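Local coordinates for GNAT family acetyltransferase (Mycobacterium smegmatis, PDB 6C30), which probably transfers an acetyl group from acetyl-coenzyme A to the N-terminal amine of a protein, at residues L148-A153 with L192-A197; G105-G110 with T144-H149. All blocks are in the same frame, centred on the assembly; numbering follows the deposited sequence.

Contact 1: L148-A153 with L192-A197; sequences LHRIEA and LVAITA
Arg150 lies across from Thr196, and Glu152 from Ala194, as the non-hydrogen-bonded pairs of a two-strand antiparallel ladder. The hydrogen-bonded pairs Ile151-Ile195 and Ala153-Val193 hold the backbones together; the bond from Ile151 N to Ile195 O, for instance, is 3.0 Å long. In the GNAT fold strand 186-196 is inserted between strands 150-155 and 172-180, and this is one of its two borders.

Arg150 runs outward over strand 186-196. Its CB and CG pass Thr196 CG2, with CG at 4.0 Å. CG is anti to the backbone N (chi1 178°) and the chain stays extended to NE, which comes within 4.0 Å of Ala194 CB. At the tip, NH2 comes to 3.6 Å from the same Ala194 CB, while Leu192 CD2 sits at the guanidinium edge. NH1 and NH2 together grip a single oxygen, Glu152 OE2, which lies in the guanidinium plane, 2.9 Å from NH1; NH2 reaches its anti lone pair. Leu192 CD1 packs against the same carboxylate, 3.6 Å from Glu152 OE2. On the other face, Ala153 CB meets Val193 CG2 at 3.8 Å.

Arg150 NH2 also makes a salt bridge to Glu174 of strand 172-180, beyond strand 186-196, and NH1 a hydrogen bond to Ser114 OG of strand 114-121. Two carboxylates thus share one guanidinium, which probably offsets their mutual repulsion and favours their ionised forms.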
ATOM      1  N   LEU A 148       2.415  21.016  11.165  1.00 17.17           N
ATOM      2  CA  LEU A 148       3.502  21.292  12.088  1.00 15.59           C
ATOM      3  C   LEU A 148       4.530  22.259  11.501  1.00 16.12           C
ATOM      4  O   LEU A 148       4.635  22.430  10.276  1.00 18.02           O
ATOM      5  CB  LEU A 148       4.190  19.984  12.504  1.00 16.41           C
ATOM      6  CG  LEU A 148       3.287  19.014  13.270  1.00 14.89           C
ATOM      7  CD1 LEU A 148       4.046  17.735  13.612  1.00 17.01           C
ATOM      8  CD2 LEU A 148       2.728  19.658  14.538  1.00 17.09           C
ATOM      9  N   HIS A 149       5.275  22.890  12.402  1.00 14.63           N
ATOM     10  CA  HIS A 149       6.304  23.862  12.051  1.00 15.01           C
ATOM     11  C   HIS A 149       7.732  23.321  12.199  1.00 15.20           C
ATOM     12  O   HIS A 149       8.656  23.807  11.559  1.00 15.48           O
ATOM     13  CB  HIS A 149       6.137  25.121  12.914  1.00 16.52           C
ATOM     14  CG  HIS A 149       7.217  26.137  12.712  1.00 17.24           C
ATOM     15  ND1 HIS A 149       8.234  26.336  13.620  1.00 15.56           N
ATOM     16  CD2 HIS A 149       7.454  26.991  11.688  1.00 19.12           C
ATOM     17  CE1 HIS A 149       9.044  27.279  13.172  1.00 17.67           C
ATOM     18  NE2 HIS A 149       8.594  27.692  11.999  1.00 18.56           N
ATOM     19  N   ARG A 150       7.900  22.296  13.028  1.00 15.34           N
ATOM     20  CA  ARG A 150       9.228  21.813  13.378  1.00 13.61           C
ATOM     21  C   ARG A 150       9.191  20.314  13.651  1.00 14.63           C
ATOM     22  O   ARG A 150       8.242  19.816  14.254  1.00 14.08           O
ATOM     23  CB  ARG A 150       9.745  22.580  14.598  1.00 14.88           C
ATOM     24  CG  ARG A 150      11.105  22.165  15.130  1.00 15.32           C
ATOM     25  CD  ARG A 150      11.577  23.126  16.242  1.00 15.00           C
ATOM     26  NE  ARG A 150      12.859  22.698  16.794  1.00 15.63           N
ATOM     27  CZ  ARG A 150      12.997  21.713  17.675  1.00 13.23           C
ATOM     28  NH1 ARG A 150      11.922  21.070  18.119  1.00 14.58           N
ATOM     29  NH2 ARG A 150      14.202  21.378  18.113  1.00 14.14           N
ATOM     30  N   ILE A 151      10.218  19.610  13.192  1.00 12.33           N
ATOM     31  CA  ILE A 151      10.428  18.214  13.549  1.00 13.29           C
ATOM     32  C   ILE A 151      11.853  18.041  14.061  1.00 12.85           C
ATOM     33  O   ILE A 151      12.812  18.552  13.463  1.00 14.42           O
ATOM     34  CB  ILE A 151      10.171  17.282  12.352  1.00 13.32           C
ATOM     35  CG1 ILE A 151       8.689  17.324  11.948  1.00 13.00           C
ATOM     36  CG2 ILE A 151      10.603  15.851  12.661  1.00 14.25           C
ATOM     37  CD1 ILE A 151       7.733  16.815  13.015  1.00 15.44           C
ATOM     38  N   GLU A 152      11.999  17.342  15.184  1.00 12.33           N
ATOM     39  CA  GLU A 152      13.311  17.062  15.743  1.00 12.26           C
ATOM     40  C   GLU A 152      13.544  15.565  15.856  1.00 12.68           C
ATOM     41  O   GLU A 152      12.605  14.774  15.731  1.00 12.40           O
ATOM     42  CB  GLU A 152      13.462  17.707  17.122  1.00 12.48           C
ATOM     43  CG  GLU A 152      12.529  17.098  18.163  1.00 13.23           C
ATOM     44  CD  GLU A 152      12.633  17.747  19.530  1.00 13.68           C
ATOM     45  OE1 GLU A 152      12.250  17.090  20.517  1.00 16.82           O
ATOM     46  OE2 GLU A 152      13.081  18.914  19.635  1.00 15.01           O
ATOM     47  N   ALA A 153      14.795  15.188  16.082  1.00 12.31           N
ATOM     48  CA  ALA A 153      15.154  13.790  16.326  1.00 12.17           C
ATOM     49  C   ALA A 153      16.332  13.740  17.274  1.00 12.54           C
ATOM     50  O   ALA A 153      17.092  14.713  17.398  1.00 12.78           O
ATOM     51  CB  ALA A 153      15.492  13.063  15.028  1.00 13.32           C
ATOM     52  N   LEU A 192      20.658  16.349  19.572  1.00 12.73           N
ATOM     53  CA  LEU A 192      19.359  16.805  19.126  1.00 12.37           C
ATOM     54  C   LEU A 192      19.535  17.436  17.758  1.00 13.96           C
ATOM     55  O   LEU A 192      20.363  18.342  17.592  1.00 13.82           O
ATOM     56  CB  LEU A 192      18.770  17.818  20.117  1.00 14.39           C
ATOM     57  CG  LEU A 192      17.427  18.437  19.741  1.00 13.11           C
ATOM     58  CD1 LEU A 192      16.336  17.380  19.747  1.00 14.00           C
ATOM     59  CD2 LEU A 192      17.062  19.585  20.682  1.00 15.76           C
ATOM     60  N   VAL A 193      18.771  16.962  16.783  1.00 12.72           N
ATOM     61  CA  VAL A 193      18.805  17.545  15.445  1.00 13.17           C
ATOM     62  C   VAL A 193      17.389  17.993  15.070  1.00 13.14           C
ATOM     63  O   VAL A 193      16.415  17.498  15.637  1.00 13.07           O
ATOM     64  CB  VAL A 193      19.375  16.560  14.389  1.00 12.00           C
ATOM     65  CG1 VAL A 193      20.758  16.061  14.797  1.00 14.68           C
ATOM     66  CG2 VAL A 193      18.425  15.385  14.154  1.00 13.69           C
ATOM     67  N   ALA A 194      17.260  18.933  14.133  1.00 13.02           N
ATOM     68  CA  ALA A 194      15.956  19.507  13.842  1.00 12.85           C
ATOM     69  C   ALA A 194      15.891  20.131  12.460  1.00 13.11           C
ATOM     70  O   ALA A 194      16.913  20.462  11.849  1.00 13.65           O
ATOM     71  CB  ALA A 194      15.587  20.559  14.885  1.00 13.42           C
ATOM     72  N   ILE A 195      14.671  20.296  11.979  1.00 12.89           N
ATOM     73  CA  ILE A 195      14.424  21.034  10.750  1.00 13.32           C
ATOM     74  C   ILE A 195      13.071  21.731  10.899  1.00 15.20           C
ATOM     75  O   ILE A 195      12.173  21.206  11.562  1.00 14.80           O
ATOM     76  CB  ILE A 195      14.474  20.089   9.514  1.00 14.86           C
ATOM     77  CG1 ILE A 195      14.412  20.891   8.210  1.00 14.41           C
ATOM     78  CG2 ILE A 195      13.371  19.013   9.564  1.00 15.02           C
ATOM     79  CD1 ILE A 195      14.577  20.039   6.953  1.00 15.89           C
ATOM     80  N   THR A 196      12.930  22.931  10.334  1.00 15.71           N
ATOM     81  CA  THR A 196      11.647  23.624  10.429  1.00 15.11           C
ATOM     82  C   THR A 196      11.040  23.779   9.035  1.00 15.91           C
ATOM     83  O   THR A 196      11.724  23.591   8.028  1.00 17.34           O
ATOM     84  CB  THR A 196      11.766  25.008  11.134  1.00 17.78           C
ATOM     85  OG1 THR A 196      12.538  25.911  10.329  1.00 18.53           O
ATOM     86  CG2 THR A 196      12.406  24.872  12.511  1.00 17.78           C
ATOM     87  N   ALA A 197       9.748  24.097   8.994  1.00 18.07           N
ATOM     88  CA  ALA A 197       8.990  24.083   7.749  1.00 17.26           C
ATOM     89  C   ALA A 197       9.560  25.044   6.709  1.00 19.80           C
ATOM     90  O   ALA A 197       9.533  24.746   5.515  1.00 20.52           O
ATOM     91  CB  ALA A 197       7.537  24.401   8.023  1.00 19.65           C
TER

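Contact 2: G105-G110 with T144-H149; sequences GNVTHG and TAVQLH
Val107 and His109 meet Val146 and Leu148 where two loops of the GNAT fold come together. One follows strand 97-105; the other belongs to the beta-alpha-beta crossover that joins strand 114-121 to the parallel strand 150-155 through helix 130-143, and it begins with a type I turn from Thr144 to Gln147.

The apolar part centres on one methyl, Leu148 CD2. Val107 CG1, set anti to the backbone N (chi1 177°), reaches it at 4.1 Å, the two side chains crossing at about a right angle. Val107 CG1 also lies 4.5 Å from Val146 CG1, and Leu88 of strand 88-94 touches both valines. The imidazole of His109 likewise crosses Leu148 at about a right angle, its CE1 3.9 Å from Leu148 CD2. Pro11, from the N-terminal part of the chain, also touches His109.

Where carbon meets carbonyl the fit is closer. Leu148 CD2 lies 3.3 Å from Thr108 O, a backbone oxygen at the border of the apolar cluster. His109 CE1 comes 3.2 Å from Val146 O, which sits at the ring edge near its plane.

The polar link runs through water. One water lies in the plane of the imidazole, 2.8 Å from His109 ND1, and donates a hydrogen bond of 2.6 Å to Gln147 O, the carbonyl of the turn's fourth residue.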
ATOM      1  N   GLY A 105       6.199  11.522  17.217  1.00 12.34           N
ATOM      2  CA  GLY A 105       5.742  11.543  18.597  1.00 13.66           C
ATOM      3  C   GLY A 105       5.850  12.883  19.289  1.00 15.23           C
ATOM      4  O   GLY A 105       6.439  13.834  18.753  1.00 14.26           O
ATOM      5  N   ASN A 106       5.265  12.956  20.488  1.00 13.97           N
ATOM      6  CA  ASN A 106       5.249  14.196  21.275  1.00 14.16           C
ATOM      7  C   ASN A 106       4.721  15.367  20.440  1.00 15.39           C
ATOM      8  O   ASN A 106       5.260  16.479  20.479  1.00 16.39           O
ATOM      9  CB  ASN A 106       6.651  14.501  21.832  1.00 15.73           C
ATOM     10  CG  ASN A 106       6.652  15.644  22.829  1.00 20.82           C
ATOM     11  OD1 ASN A 106       5.704  15.808  23.593  1.00 25.22           O
ATOM     12  ND2 ASN A 106       7.703  16.453  22.804  1.00 21.49           N
ATOM     13  N   VAL A 107       3.665  15.108  19.679  1.00 13.88           N
ATOM     14  CA  VAL A 107       3.095  16.118  18.797  1.00 13.95           C
ATOM     15  C   VAL A 107       2.414  17.216  19.602  1.00 15.73           C
ATOM     16  O   VAL A 107       1.600  16.943  20.484  1.00 17.90           O
ATOM     17  CB  VAL A 107       2.076  15.503  17.815  1.00 13.73           C
ATOM     18  CG1 VAL A 107       1.439  16.574  16.946  1.00 16.66           C
ATOM     19  CG2 VAL A 107       2.751  14.451  16.938  1.00 14.23           C
ATOM     20  N   THR A 108       2.770  18.462  19.302  1.00 16.27           N
ATOM     21  CA  THR A 108       2.103  19.614  19.899  1.00 16.68           C
ATOM     22  C   THR A 108       1.633  20.548  18.799  1.00 19.13           C
ATOM     23  O   THR A 108       2.135  20.506  17.672  1.00 21.69           O
ATOM     24  CB  THR A 108       3.032  20.376  20.857  1.00 20.60           C
ATOM     25  OG1 THR A 108       4.215  20.775  20.148  1.00 22.08           O
ATOM     26  CG2 THR A 108       3.407  19.505  22.038  1.00 20.81           C
ATOM     27  N   HIS A 109       0.659  21.391  19.113  1.00 18.49           N
ATOM     28  CA  HIS A 109       0.244  22.402  18.162  1.00 19.36           C
ATOM     29  C   HIS A 109       0.423  23.768  18.824  1.00 19.03           C
ATOM     30  O   HIS A 109       1.521  24.065  19.290  1.00 18.17           O
ATOM     31  CB  HIS A 109      -1.177  22.123  17.672  1.00 22.00           C
ATOM     32  CG  HIS A 109      -1.272  20.860  16.869  1.00 18.64           C
ATOM     33  ND1 HIS A 109      -0.957  20.809  15.530  1.00 19.64           N
ATOM     34  CD2 HIS A 109      -1.594  19.596  17.232  1.00 18.77           C
ATOM     35  CE1 HIS A 109      -1.100  19.566  15.094  1.00 17.15           C
ATOM     36  NE2 HIS A 109      -1.482  18.811  16.108  1.00 17.58           N
ATOM     37  N   GLY A 110      -0.615  24.596  18.874  1.00 22.50           N
ATOM     38  CA  GLY A 110      -0.478  25.901  19.503  1.00 22.81           C
ATOM     39  C   GLY A 110       0.635  26.757  18.919  1.00 18.98           C
ATOM     40  O   GLY A 110       0.723  26.926  17.701  1.00 22.18           O
ATOM     41  N   THR A 144       2.767  19.457   6.120  1.00 16.72           N
ATOM     42  CA  THR A 144       1.541  19.744   5.374  1.00 17.22           C
ATOM     43  C   THR A 144       0.316  19.305   6.178  1.00 16.80           C
ATOM     44  O   THR A 144      -0.276  20.110   6.905  1.00 19.55           O
ATOM     45  CB  THR A 144       1.544  19.076   3.976  1.00 19.42           C
ATOM     46  OG1 THR A 144       1.760  17.660   4.093  1.00 19.70           O
ATOM     47  CG2 THR A 144       2.643  19.670   3.108  1.00 18.47           C
ATOM     48  N   ALA A 145      -0.031  18.023   6.085  1.00 16.57           N
ATOM     49  CA  ALA A 145      -1.239  17.484   6.709  1.00 18.65           C
ATOM     50  C   ALA A 145      -1.318  17.658   8.230  1.00 17.83           C
ATOM     51  O   ALA A 145      -2.399  17.914   8.766  1.00 21.00           O
ATOM     52  CB  ALA A 145      -1.376  16.007   6.358  1.00 17.48           C
ATOM     53  N   VAL A 146      -0.195  17.520   8.931  1.00 17.06           N
ATOM     54  CA  VAL A 146      -0.227  17.596  10.398  1.00 17.52           C
ATOM     55  C   VAL A 146      -0.091  19.058  10.864  1.00 16.43           C
ATOM     56  O   VAL A 146      -0.263  19.368  12.043  1.00 17.30           O
ATOM     57  CB  VAL A 146       0.872  16.694  11.036  1.00 16.15           C
ATOM     58  CG1 VAL A 146       0.647  16.515  12.544  1.00 15.49           C
ATOM     59  CG2 VAL A 146       0.868  15.323  10.359  1.00 16.11           C
ATOM     60  N   GLN A 147       0.183  19.948   9.910  1.00 17.37           N
ATOM     61  CA  GLN A 147       0.243  21.395  10.152  1.00 18.75           C
ATOM     62  C   GLN A 147       1.322  21.769  11.166  1.00 19.44           C
ATOM     63  O   GLN A 147       1.181  22.731  11.927  1.00 20.42           O
ATOM     64  CB  GLN A 147      -1.123  21.917  10.614  1.00 22.22           C
ATOM     65  CG  GLN A 147      -2.224  21.692   9.589  1.00 22.74           C
ATOM     66  CD  GLN A 147      -3.601  22.027  10.129  1.00 32.67           C
ATOM     67  OE1 GLN A 147      -3.753  22.403  11.292  1.00 38.41           O
ATOM     68  NE2 GLN A 147      -4.617  21.888   9.283  1.00 41.86           N
ATOM     69  N   LEU A 148       2.415  21.016  11.165  1.00 17.17           N
ATOM     70  CA  LEU A 148       3.502  21.292  12.088  1.00 15.59           C
ATOM     71  C   LEU A 148       4.530  22.259  11.501  1.00 16.12           C
ATOM     72  O   LEU A 148       4.635  22.430  10.276  1.00 18.02           O
ATOM     73  CB  LEU A 148       4.190  19.984  12.504  1.00 16.41           C
ATOM     74  CG  LEU A 148       3.287  19.014  13.270  1.00 14.89           C
ATOM     75  CD1 LEU A 148       4.046  17.735  13.612  1.00 17.01           C
ATOM     76  CD2 LEU A 148       2.728  19.658  14.538  1.00 17.09           C
ATOM     77  N   HIS A 149       5.275  22.890  12.402  1.00 14.63           N
ATOM     78  CA  HIS A 149       6.304  23.862  12.051  1.00 15.01           C
ATOM     79  C   HIS A 149       7.732  23.321  12.199  1.00 15.20           C
ATOM     80  O   HIS A 149       8.656  23.807  11.559  1.00 15.48           O
ATOM     81  CB  HIS A 149       6.137  25.121  12.914  1.00 16.52           C
ATOM     82  CG  HIS A 149       7.217  26.137  12.712  1.00 17.24           C
ATOM     83  ND1 HIS A 149       8.234  26.336  13.620  1.00 15.56           N
ATOM     84  CD2 HIS A 149       7.454  26.991  11.688  1.00 19.12           C
ATOM     85  CE1 HIS A 149       9.044  27.279  13.172  1.00 17.67           C
ATOM     86  NE2 HIS A 149       8.594  27.692  11.999  1.00 18.56           N
TER
HETATM   87  O   HOH W   1      -0.176  23.097  14.168  1.00 24.37           O

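In the fold
The two contacts share Leu148 and His149, the residues that lead from the crossover loop into strand 150-155, and their centres lie 10 Å apart. Contact 1 is a sheet border, partly buried, with six of twelve touching residues buried: continuous backbone bonding, a buried apolar face turned to helix 130-143, and a partly exposed face carrying charged and polar side chains. Contact 2 is smaller, burying 175 Å² against 507 Å², and joins the loop after strand 97-105 to the loop before strand 150-155; though between loops it is a buried contact, relying on methyl packing and a bridging water. Strand 114-121 neighbours both, since Ala115 touches Leu148 and Ile151 as well as Val107.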